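PDB 2WW2: alpha-1,2-mannosidase from Bacteroides thetaiotaomicron, which hydrolyses alpha-mannosidic linkages with inversion of the anomeric centre, as a calcium-dependent glycoside hydrolase of family GH92. Local coordinates for residues V98-H102 with Q103-A107; A252-V256 with Q257-G261; E6-D9 with Y10-P13; R608-M611 with D612-N616. All blocks are in the same frame, centred on the assembly; numbering follows the deposited sequence.

Contact 1: V98-H102 with Q103-A107; sequences VPFSH and QQEKA. With NA (sodium ion), chain E.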
loop_
_atom_site.group_PDB
_atom_site.type_symbol
_atom_site.label_atom_id
_atom_site.label_comp_id
_atom_site.label_asym_id
_atom_site.label_seq_id
_atom_site.Cartn_x
_atom_site.Cartn_y
_atom_site.Cartn_z
ATOM N N VAL A 98 40.708 -9.681 -3.090
ATOM C CA VAL A 98 41.538 -8.756 -3.827
ATOM C C VAL A 98 40.660 -7.660 -4.421
ATOM O O VAL A 98 39.726 -7.956 -5.179
ATOM C CB VAL A 98 42.286 -9.471 -4.962
ATOM C CG1 VAL A 98 43.244 -8.491 -5.656
ATOM C CG2 VAL A 98 43.039 -10.685 -4.415
ATOM N N PRO A 99 40.953 -6.397 -4.072
ATOM C CA PRO A 99 40.093 -5.295 -4.506
ATOM C C PRO A 99 40.184 -5.016 -6.015
ATOM O O PRO A 99 41.275 -5.074 -6.597
ATOM C CB PRO A 99 40.583 -4.077 -3.684
ATOM C CG PRO A 99 41.838 -4.504 -2.976
ATOM C CD PRO A 99 42.008 -6.000 -3.120
ATOM N N PHE A 100 39.038 -4.700 -6.613
ATOM C CA PHE A 100 38.950 -4.344 -8.035
ATOM C C PHE A 100 37.827 -3.325 -8.227
ATOM O O PHE A 100 36.930 -3.201 -7.384
ATOM C CB PHE A 100 38.683 -5.588 -8.909
ATOM C CG PHE A 100 37.295 -6.149 -8.765
ATOM C CD1 PHE A 100 36.315 -5.857 -9.712
ATOM C CD2 PHE A 100 36.971 -6.978 -7.694
ATOM C CE1 PHE A 100 35.015 -6.350 -9.575
ATOM C CE2 PHE A 100 35.685 -7.483 -7.546
ATOM C CZ PHE A 100 34.708 -7.192 -8.504
ATOM N N SER A 101 37.871 -2.613 -9.344
ATOM C CA SER A 101 36.825 -1.650 -9.696
ATOM C C SER A 101 36.076 -2.139 -10.919
ATOM O O SER A 101 36.687 -2.707 -11.840
ATOM C CB SER A 101 37.475 -0.300 -10.015
ATOM O OG SER A 101 36.525 0.571 -10.576
ATOM N N HIS A 102 34.754 -1.948 -10.940
ATOM C CA HIS A 102 33.992 -2.294 -12.137
ATOM C C HIS A 102 34.467 -1.463 -13.330
ATOM O O HIS A 102 34.201 -1.821 -14.463
ATOM C CB HIS A 102 32.482 -2.097 -11.924
ATOM C CG HIS A 102 31.880 -3.042 -10.926
ATOM N ND1 HIS A 102 31.809 -4.403 -11.136
ATOM C CD2 HIS A 102 31.289 -2.818 -9.726
ATOM C CE1 HIS A 102 31.226 -4.981 -10.103
ATOM N NE2 HIS A 102 30.905 -4.043 -9.229
ATOM N N GLN A 103 35.176 -0.358 -13.087
ATOM C CA GLN A 103 35.677 0.455 -14.206
ATOM C C GLN A 103 36.747 -0.313 -14.979
ATOM O O GLN A 103 37.026 -0.014 -16.151
ATOM C CB GLN A 103 36.292 1.771 -13.723
ATOM C CG GLN A 103 35.291 2.855 -13.440
ATOM C CD GLN A 103 35.971 4.133 -13.003
ATOM O OE1 GLN A 103 36.448 4.232 -11.875
ATOM N NE2 GLN A 103 36.028 5.115 -13.895
ATOM N N GLN A 104 37.363 -1.289 -14.308
ATOM C CA GLN A 104 38.368 -2.121 -14.968
ATOM C C GLN A 104 37.874 -3.555 -15.114
ATOM O O GLN A 104 38.652 -4.495 -15.040
ATOM C CB GLN A 104 39.708 -2.054 -14.228
ATOM C CG GLN A 104 40.496 -0.761 -14.545
ATOM C CD GLN A 104 41.076 -0.796 -15.967
ATOM O OE1 GLN A 104 41.171 -1.867 -16.588
ATOM N NE2 GLN A 104 41.462 0.353 -16.473
ATOM N N GLU A 105 36.575 -3.704 -15.352
ATOM C CA GLU A 105 35.960 -5.012 -15.526
ATOM C C GLU A 105 35.161 -5.025 -16.831
ATOM O O GLU A 105 34.421 -4.096 -17.121
ATOM C CB GLU A 105 35.010 -5.282 -14.359
ATOM C CG GLU A 105 34.182 -6.562 -14.483
ATOM C CD GLU A 105 33.033 -6.611 -13.481
ATOM O OE1 GLU A 105 32.264 -5.618 -13.406
ATOM O OE2 GLU A 105 32.907 -7.627 -12.761
ATOM N N LYS A 106 35.309 -6.082 -17.612
ATOM C CA LYS A 106 34.661 -6.157 -18.897
ATOM C C LYS A 106 34.099 -7.575 -19.019
ATOM O O LYS A 106 34.825 -8.513 -19.339
ATOM C CB LYS A 106 35.713 -5.915 -19.957
ATOM C CG LYS A 106 35.254 -5.204 -21.154
ATOM C CD LYS A 106 34.395 -6.133 -21.919
ATOM N N ALA A 107 32.804 -7.707 -18.751
ATOM C CA ALA A 107 32.120 -8.990 -18.771
ATOM C C ALA A 107 31.361 -9.186 -20.087
ATOM O O ALA A 107 30.515 -8.356 -20.440
ATOM C CB ALA A 107 31.129 -9.068 -17.579
HETATM NA NA NA E . 33.094 -2.339 -16.449
HETATM O O HOH W 1 35.947 2.768 -9.521
HETATM O O HOH W 2 34.496 -0.809 -17.632
HETATM O O HOH W 3 31.650 -4.024 -15.502
HETATM O O HOH W 4 31.846 -2.549 -18.546
HETATM O O HOH W 5 31.328 -0.758 -15.598
#

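Contact 2: A252-V256 with Q257-G261; sequences ADADV and QLISG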
loop_
_atom_site.group_PDB
_atom_site.type_symbol
_atom_site.label_atom_id
_atom_site.label_comp_id
_atom_site.label_asym_id
_atom_site.label_seq_id
_atom_site.Cartn_x
_atom_site.Cartn_y
_atom_site.Cartn_z
ATOM N N ALA A 252 43.789 -27.648 -25.376
ATOM C CA ALA A 252 45.228 -27.905 -25.486
ATOM C C ALA A 252 45.853 -26.946 -26.490
ATOM O O ALA A 252 45.294 -26.730 -27.556
ATOM C CB ALA A 252 45.501 -29.375 -25.892
ATOM N N ASP A 253 46.993 -26.356 -26.128
ATOM C CA ASP A 253 47.765 -25.466 -27.019
ATOM C C ASP A 253 47.139 -24.100 -27.266
ATOM O O ASP A 253 47.710 -23.292 -27.990
ATOM C CB ASP A 253 48.025 -26.109 -28.381
ATOM C CG ASP A 253 48.770 -27.423 -28.275
ATOM O OD1 ASP A 253 48.357 -28.379 -28.961
ATOM O OD2 ASP A 253 49.746 -27.505 -27.496
ATOM N N ALA A 254 45.959 -23.843 -26.719
ATOM C CA ALA A 254 45.285 -22.588 -27.043
ATOM C C ALA A 254 45.724 -21.456 -26.127
ATOM O O ALA A 254 46.149 -21.696 -24.987
ATOM C CB ALA A 254 43.768 -22.759 -26.969
ATOM N N ASP A 255 45.613 -20.223 -26.616
ATOM C CA ASP A 255 45.720 -19.063 -25.728
ATOM C C ASP A 255 44.324 -18.466 -25.554
ATOM O O ASP A 255 43.397 -18.934 -26.199
ATOM C CB ASP A 255 46.734 -18.044 -26.247
ATOM C CG ASP A 255 46.391 -17.505 -27.624
ATOM O OD1 ASP A 255 45.256 -17.682 -28.123
ATOM O OD2 ASP A 255 47.285 -16.885 -28.221
ATOM N N VAL A 256 44.162 -17.462 -24.691
ATOM C CA VAL A 256 42.821 -16.936 -24.407
ATOM C C VAL A 256 42.185 -16.306 -25.651
ATOM O O VAL A 256 40.975 -16.400 -25.855
ATOM C CB VAL A 256 42.794 -15.945 -23.204
ATOM C CG1 VAL A 256 43.435 -14.616 -23.575
ATOM C CG2 VAL A 256 41.334 -15.718 -22.728
ATOM N N GLN A 257 43.007 -15.702 -26.499
ATOM C CA GLN A 257 42.505 -15.093 -27.737
ATOM C C GLN A 257 41.823 -16.123 -28.639
ATOM O O GLN A 257 40.790 -15.836 -29.250
ATOM C CB GLN A 257 43.653 -14.413 -28.505
ATOM C CG GLN A 257 44.192 -13.125 -27.822
ATOM C CD GLN A 257 44.952 -13.373 -26.505
ATOM O OE1 GLN A 257 45.529 -14.462 -26.271
ATOM N NE2 GLN A 257 44.959 -12.340 -25.632
ATOM N N LEU A 258 42.401 -17.320 -28.728
ATOM C CA LEU A 258 41.821 -18.376 -29.564
ATOM C C LEU A 258 40.448 -18.807 -29.027
ATOM O O LEU A 258 39.470 -18.866 -29.779
ATOM C CB LEU A 258 42.743 -19.597 -29.667
ATOM C CG LEU A 258 42.258 -20.692 -30.645
ATOM C CD1 LEU A 258 42.319 -20.195 -32.084
ATOM C CD2 LEU A 258 43.072 -21.996 -30.512
ATOM N N ILE A 259 40.379 -19.095 -27.727
ATOM C CA ILE A 259 39.127 -19.558 -27.105
ATOM C C ILE A 259 38.057 -18.459 -27.150
ATOM O O ILE A 259 36.875 -18.709 -27.427
ATOM C CB ILE A 259 39.359 -20.007 -25.631
ATOM C CG1 ILE A 259 40.479 -21.066 -25.562
ATOM C CG2 ILE A 259 38.028 -20.503 -24.975
ATOM C CD1 ILE A 259 40.339 -22.248 -26.568
ATOM N N SER A 260 38.484 -17.238 -26.875
ATOM C CA SER A 260 37.606 -16.081 -26.973
ATOM C C SER A 260 36.974 -15.946 -28.379
ATOM O O SER A 260 35.751 -15.809 -28.497
ATOM C CB SER A 260 38.392 -14.813 -26.615
ATOM O OG SER A 260 37.583 -13.655 -26.732
ATOM N N GLY A 261 37.806 -15.946 -29.425
ATOM C CA GLY A 261 37.301 -15.879 -30.811
ATOM C C GLY A 261 36.327 -17.008 -31.129
ATOM O O GLY A 261 35.294 -16.801 -31.773
#

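Contact 3: E6-D9 with Y10-P13; sequences EFVD and YVNP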
loop_
_atom_site.group_PDB
_atom_site.type_symbol
_atom_site.label_atom_id
_atom_site.label_comp_id
_atom_site.label_asym_id
_atom_site.label_seq_id
_atom_site.Cartn_x
_atom_site.Cartn_y
_atom_site.Cartn_z
ATOM N N GLU A 6 28.328 -6.928 -33.836
ATOM C CA GLU A 6 27.759 -8.256 -33.998
ATOM C C GLU A 6 26.754 -8.509 -32.876
ATOM O O GLU A 6 26.766 -7.815 -31.867
ATOM C CB GLU A 6 28.879 -9.314 -33.948
ATOM C CG GLU A 6 29.937 -9.192 -35.074
ATOM C CD GLU A 6 29.487 -9.879 -36.368
ATOM O OE1 GLU A 6 28.302 -10.292 -36.460
ATOM O OE2 GLU A 6 30.297 -10.002 -37.303
ATOM N N PHE A 7 25.906 -9.523 -33.027
ATOM C CA PHE A 7 24.871 -9.759 -32.031
ATOM C C PHE A 7 25.423 -9.963 -30.622
ATOM O O PHE A 7 24.856 -9.429 -29.652
ATOM C CB PHE A 7 23.957 -10.912 -32.461
ATOM C CG PHE A 7 23.067 -10.545 -33.622
ATOM C CD1 PHE A 7 22.490 -9.276 -33.681
ATOM C CD2 PHE A 7 22.844 -11.420 -34.646
ATOM C CE1 PHE A 7 21.682 -8.907 -34.756
ATOM C CE2 PHE A 7 22.052 -11.064 -35.724
ATOM C CZ PHE A 7 21.468 -9.812 -35.776
ATOM N N VAL A 8 26.550 -10.658 -30.497
ATOM C CA VAL A 8 27.104 -10.924 -29.146
ATOM C C VAL A 8 27.605 -9.628 -28.503
ATOM O O VAL A 8 27.662 -9.529 -27.284
ATOM C CB VAL A 8 28.218 -12.016 -29.159
ATOM C CG1 VAL A 8 29.507 -11.438 -29.747
ATOM C CG2 VAL A 8 28.473 -12.561 -27.752
ATOM N N ASP A 9 27.941 -8.626 -29.319
ATOM C CA ASP A 9 28.386 -7.315 -28.802
ATOM C C ASP A 9 27.277 -6.591 -28.026
ATOM O O ASP A 9 27.550 -5.685 -27.233
ATOM C CB ASP A 9 28.888 -6.396 -29.936
ATOM C CG ASP A 9 30.140 -6.931 -30.611
ATOM O OD1 ASP A 9 30.952 -7.560 -29.909
ATOM O OD2 ASP A 9 30.322 -6.715 -31.832
ATOM N N TYR A 10 26.030 -6.980 -28.256
ATOM C CA TYR A 10 24.914 -6.382 -27.531
ATOM C C TYR A 10 24.698 -7.019 -26.146
ATOM O O TYR A 10 23.955 -6.485 -25.317
ATOM C CB TYR A 10 23.632 -6.494 -28.356
ATOM C CG TYR A 10 23.648 -5.605 -29.579
ATOM C CD1 TYR A 10 23.685 -4.204 -29.445
ATOM C CD2 TYR A 10 23.619 -6.146 -30.849
ATOM C CE1 TYR A 10 23.690 -3.368 -30.567
ATOM C CE2 TYR A 10 23.643 -5.305 -31.993
ATOM C CZ TYR A 10 23.675 -3.927 -31.821
ATOM O OH TYR A 10 23.693 -3.095 -32.912
ATOM N N VAL A 11 25.353 -8.147 -25.884
ATOM C CA VAL A 11 25.046 -8.911 -24.672
ATOM C C VAL A 11 25.714 -8.314 -23.435
ATOM O O VAL A 11 26.929 -8.135 -23.421
ATOM C CB VAL A 11 25.457 -10.394 -24.795
ATOM C CG1 VAL A 11 25.255 -11.144 -23.454
ATOM C CG2 VAL A 11 24.661 -11.065 -25.914
ATOM N N ASN A 12 24.922 -8.061 -22.390
ATOM C CA ASN A 12 25.464 -7.659 -21.094
ATOM C C ASN A 12 25.155 -8.741 -20.078
ATOM O O ASN A 12 24.018 -8.835 -19.622
ATOM C CB ASN A 12 24.832 -6.343 -20.625
ATOM C CG ASN A 12 25.344 -5.921 -19.255
ATOM O OD1 ASN A 12 26.349 -6.458 -18.768
ATOM N ND2 ASN A 12 24.681 -4.965 -18.642
ATOM N N PRO A 13 26.155 -9.571 -19.727
ATOM C CA PRO A 13 25.945 -10.669 -18.771
ATOM C C PRO A 13 25.653 -10.138 -17.371
ATOM O O PRO A 13 25.230 -10.890 -16.499
ATOM C CB PRO A 13 27.282 -11.412 -18.778
ATOM C CG PRO A 13 27.945 -11.030 -20.101
ATOM C CD PRO A 13 27.523 -9.565 -20.262
HETATM O O HOH W 6 29.251 -8.768 -25.051
#

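Contact 4: R608-M611 with D612-N616; sequences RNVM and DKLYN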
loop_
_atom_site.group_PDB
_atom_site.type_symbol
_atom_site.label_atom_id
_atom_site.label_comp_id
_atom_site.label_asym_id
_atom_site.label_seq_id
_atom_site.Cartn_x
_atom_site.Cartn_y
_atom_site.Cartn_z
ATOM N N ARG A 608 3.466 -3.738 -25.135
ATOM C CA ARG A 608 4.474 -2.749 -25.489
ATOM C C ARG A 608 4.818 -1.856 -24.291
ATOM O O ARG A 608 5.963 -1.482 -24.095
ATOM C CB ARG A 608 4.035 -1.939 -26.718
ATOM C CG ARG A 608 3.905 -2.848 -27.975
ATOM C CD ARG A 608 5.281 -3.290 -28.476
ATOM N NE ARG A 608 6.066 -2.111 -28.861
ATOM C CZ ARG A 608 5.924 -1.483 -30.026
ATOM N NH1 ARG A 608 5.056 -1.928 -30.924
ATOM N NH2 ARG A 608 6.645 -0.401 -30.300
ATOM N N ASN A 609 3.829 -1.559 -23.460
ATOM C CA ASN A 609 4.067 -0.752 -22.258
ATOM C C ASN A 609 5.024 -1.482 -21.290
ATOM O O ASN A 609 6.005 -0.901 -20.812
ATOM C CB ASN A 609 2.726 -0.429 -21.598
ATOM C CG ASN A 609 2.792 0.762 -20.678
ATOM O OD1 ASN A 609 3.485 1.746 -20.942
ATOM N ND2 ASN A 609 2.044 0.689 -19.586
ATOM N N VAL A 610 4.767 -2.763 -21.043
ATOM C CA VAL A 610 5.650 -3.573 -20.192
ATOM C C VAL A 610 7.087 -3.646 -20.755
ATOM O O VAL A 610 8.057 -3.456 -20.036
ATOM C CB VAL A 610 5.074 -5.000 -19.964
ATOM C CG1 VAL A 610 6.145 -5.936 -19.397
ATOM C CG2 VAL A 610 3.847 -4.949 -19.015
ATOM N N MET A 611 7.227 -3.903 -22.050
ATOM C CA MET A 611 8.559 -3.995 -22.640
ATOM C C MET A 611 9.326 -2.688 -22.465
ATOM O O MET A 611 10.532 -2.707 -22.196
ATOM C CB MET A 611 8.496 -4.412 -24.116
ATOM C CG MET A 611 8.019 -5.853 -24.314
ATOM S SD MET A 611 8.454 -6.604 -25.896
ATOM C CE MET A 611 7.230 -5.929 -27.023
ATOM N N ASP A 612 8.635 -1.565 -22.602
ATOM C CA ASP A 612 9.278 -0.255 -22.462
ATOM C C ASP A 612 9.586 0.074 -21.001
ATOM O O ASP A 612 10.615 0.667 -20.700
ATOM C CB ASP A 612 8.383 0.854 -23.027
ATOM C CG ASP A 612 8.360 0.892 -24.563
ATOM O OD1 ASP A 612 9.195 0.235 -25.231
ATOM O OD2 ASP A 612 7.484 1.603 -25.109
ATOM N N LYS A 613 8.687 -0.282 -20.090
ATOM C CA LYS A 613 8.796 0.231 -18.716
ATOM C C LYS A 613 9.469 -0.682 -17.694
ATOM O O LYS A 613 10.001 -0.191 -16.702
ATOM C CB LYS A 613 7.425 0.686 -18.219
ATOM C CG LYS A 613 7.080 2.035 -18.829
ATOM C CD LYS A 613 5.614 2.270 -18.965
ATOM C CE LYS A 613 5.422 3.739 -19.426
ATOM N NZ LYS A 613 4.007 4.057 -19.574
ATOM N N LEU A 614 9.464 -1.988 -17.936
ATOM C CA LEU A 614 9.973 -2.940 -16.955
ATOM C C LEU A 614 11.300 -3.601 -17.328
ATOM O O LEU A 614 11.728 -4.566 -16.665
ATOM C CB LEU A 614 8.930 -4.024 -16.714
ATOM C CG LEU A 614 7.626 -3.513 -16.092
ATOM C CD1 LEU A 614 6.786 -4.705 -15.717
ATOM C CD2 LEU A 614 7.901 -2.622 -14.858
ATOM N N TYR A 615 11.951 -3.086 -18.371
ATOM C CA TYR A 615 13.218 -3.662 -18.829
ATOM C C TYR A 615 14.232 -2.595 -19.198
ATOM O O TYR A 615 13.890 -1.528 -19.741
ATOM C CB TYR A 615 13.014 -4.547 -20.073
ATOM C CG TYR A 615 12.307 -5.840 -19.805
ATOM C CD1 TYR A 615 13.015 -6.972 -19.442
ATOM C CD2 TYR A 615 10.916 -5.920 -19.878
ATOM C CE1 TYR A 615 12.363 -8.159 -19.183
ATOM C CE2 TYR A 615 10.262 -7.089 -19.613
ATOM C CZ TYR A 615 10.975 -8.206 -19.264
ATOM O OH TYR A 615 10.302 -9.390 -19.008
ATOM N N ASN A 616 15.486 -2.885 -18.893
ATOM C CA ASN A 616 16.593 -2.206 -19.552
ATOM C C ASN A 616 17.802 -3.144 -19.569
ATOM O O ASN A 616 17.744 -4.250 -19.024
ATOM C CB ASN A 616 16.902 -0.850 -18.904
ATOM C CG ASN A 616 17.380 -0.982 -17.489
ATOM O OD1 ASN A 616 18.476 -1.488 -17.232
ATOM N ND2 ASN A 616 16.567 -0.506 -16.548
HETATM O O HOH W 7 7.259 -1.487 -26.453
HETATM O O HOH W 8 8.559 0.635 -28.272
#

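Contact 1: V98-H102 with Q103-A107
H102 and E105 meet side by side where the strand turns a corner, the imidazole ND1 donating to E105 OE1 over 2.6 Å in a nearly straight bond. The partner lies close to the ring plane of H102, whereas the carboxylate is approached from above its own plane, the two flat groups being turned 38° against each other. E105 reaches the ring because its CG stands opposite the backbone N (chi1 174°) and the chain runs on extended. Its OE2 is hydrogen-bonded to the hydroxyls of Y54 and Y112, while H102 NE2 pairs with Y56 O, so each group is fixed from two directions. A long acid and a ring with two nitrogens suit these places.

S101 organises the other side. With OG beside its own carbonyl carbon (chi1 170°), it accepts from Q103 N at 3.0 Å, making an ST turn, and a water links this hydroxyl to Q103 OE1 at the end of an extended chain. Two overlapping type I turns wind the backbone: Q104 N bonds to S101 O at 2.9 Å, and E105 N to H102 O at 3.2 Å.

That winding brings H102 O and E105 O each to 2.3 Å from a sodium ion. Four waters complete its shell, one of them also donating to E105 OE1. The result is a six-coordinate sodium site of two backbone carbonyls and four waters, formed on a double type I turn with a His-carboxylate hydrogen bond across it.

Contact 2: A252-V256 with Q257-G261
D255 OD1 accepts from L258 N at 2.9 Å, the donor lying nearly in line with the C-O bond of the carboxylate. The backbone oxygen of D255 adds only weak bonds to L258 N and I259 N, leaving the side chain as the firmer hold on this first turn. Its reach depends on chi1 of 60°, which places CG between the backbone N and the carbonyl carbon and turns OD1 back towards L258 N. One residue further on, S260 N bonds to V256 O at 2.8 Å, the first strong i-to-i+4 bond of the helix.

D255 is thus the N-cap of helix 256-271, and aspartate suits the post because its short chain can take up an N-H that no preceding turn could serve; the positive end of the helix dipole probably favours its charge as well. With an alanine here, L258 N would probably lose its one strong acceptor and the first turn would be likely to fray. A254, just before the cap, puts CB 3.5 Å from I259 CD1 and 3.7 Å from L258 CD2. The former pair, tighter than usual, occupies the positions of a hydrophobic staple, and the small methyl of alanine meets both side chains.

Q257 bends at chi2 (69°), laying its amide beside V256 CG1, with CD 3.5 Å from that methyl. OE1 also comes 3.4 Å from D255 CG, the amide and carboxylate planes being 82° apart. Farther out, R232 NE holds A254 O, and V256 and I259 pack on S125 of strand 121-126.

Contact 3: E6-D9 with Y10-P13
A chi1 of -70° sets CG of Y10 beside its own backbone N, so the ring swings back along the turn towards F7 and E6. There CD2 lies 3.7 Å from F7 O, which sits at the ring edge near its plane, and an equal distance from E6 O. F7 has almost the same first torsion; its ring receives Y10 CD2 at the edge, with CD1 a loose 4.4 Å away, and also stacks with Y288.

The backbone holds these rings in place. Y10 N bonds to F7 O at 3.1 Å and V11 N to V8 O at 3.0 Å, each donor standing well above the carbonyl plane. V8 O takes a further hydrogen from a water that bridges to V11 O. D9 turns its carboxylate to the start of the turn: OD2 accepts from E6 N at 2.8 Å, and OD1 forms a salt bridge with R264. Aspartate is short enough to bind a backbone N-H three residues earlier while still meeting a helix. V8 and V11, branched and apolar, press on W267 and L271 of helix 256-271, respectively.

Since D9 N also bonds to E6 O, the segment is a run of overlapping i-to-i+3 turns, which fastens the N-terminal arm to helices 256-271 and 281-294.

Contact 4: R608-M611 with D612-N616
K613 NZ is gripped by two oxygens: N609 OD1 at 2.7 Å and E571 OE1, the latter as a salt bridge. The ammonium lies in the carbonyl plane of the N609 amide, on a lone pair (132°), and the amide's ND2 is tied weakly to the other oxygen of E571. N609 presents OD1 because its CG stands opposite the backbone N (chi1 -159°), while the lysine chain runs extended across it, CD passing 3.0 Å from OD1. A methionine in place of K613 would probably leave both N609 OD1 and the E571 carboxylate without their cationic partner.

The backbone that carries them is the last turn of helix 600-613, in a catalytic domain that in family GH92 is an (alpha/alpha)6 barrel. K613 N bonds to N609 O at 2.8 Å, and L614 N to V610 O at 2.9 Å, the last such step before the chain leaves helical angles at L614. V610 CG1 rests on L614 CD1 at 3.9 Å, two branched residues filling the buried side. Y615 turns its ring edge to V610 O, with CD2 3.8 Å away, and its hydroxyl bonds to T631 and H582.

On another face R608 and D612 face each other through water: R608 NE donates to one at 2.8 Å, NH2 to a second, both near D612 OD1. R608 NH1 reaches out to N679 and S656.

In the fold
The chain opens with contact 3, overlapping turns in the N-terminal arm that lie against helices 256-271 and 281-294. Contact 1 follows at the corner within strand 98-108, and the two touch where A107 O packs on P13 CD, at 3.2 Å. Contact 2 starts helix 256-271, the helix on which contact 3 rests farther along, and sets it beside strands of the N-terminal beta domain. Contact 4 ends helix 600-613 in the catalytic domain, its centre about 38 Å from that of contact 2. Each closes only a local turn, and all four run in series, none nesting or crossing; together they span the beta and helical domains.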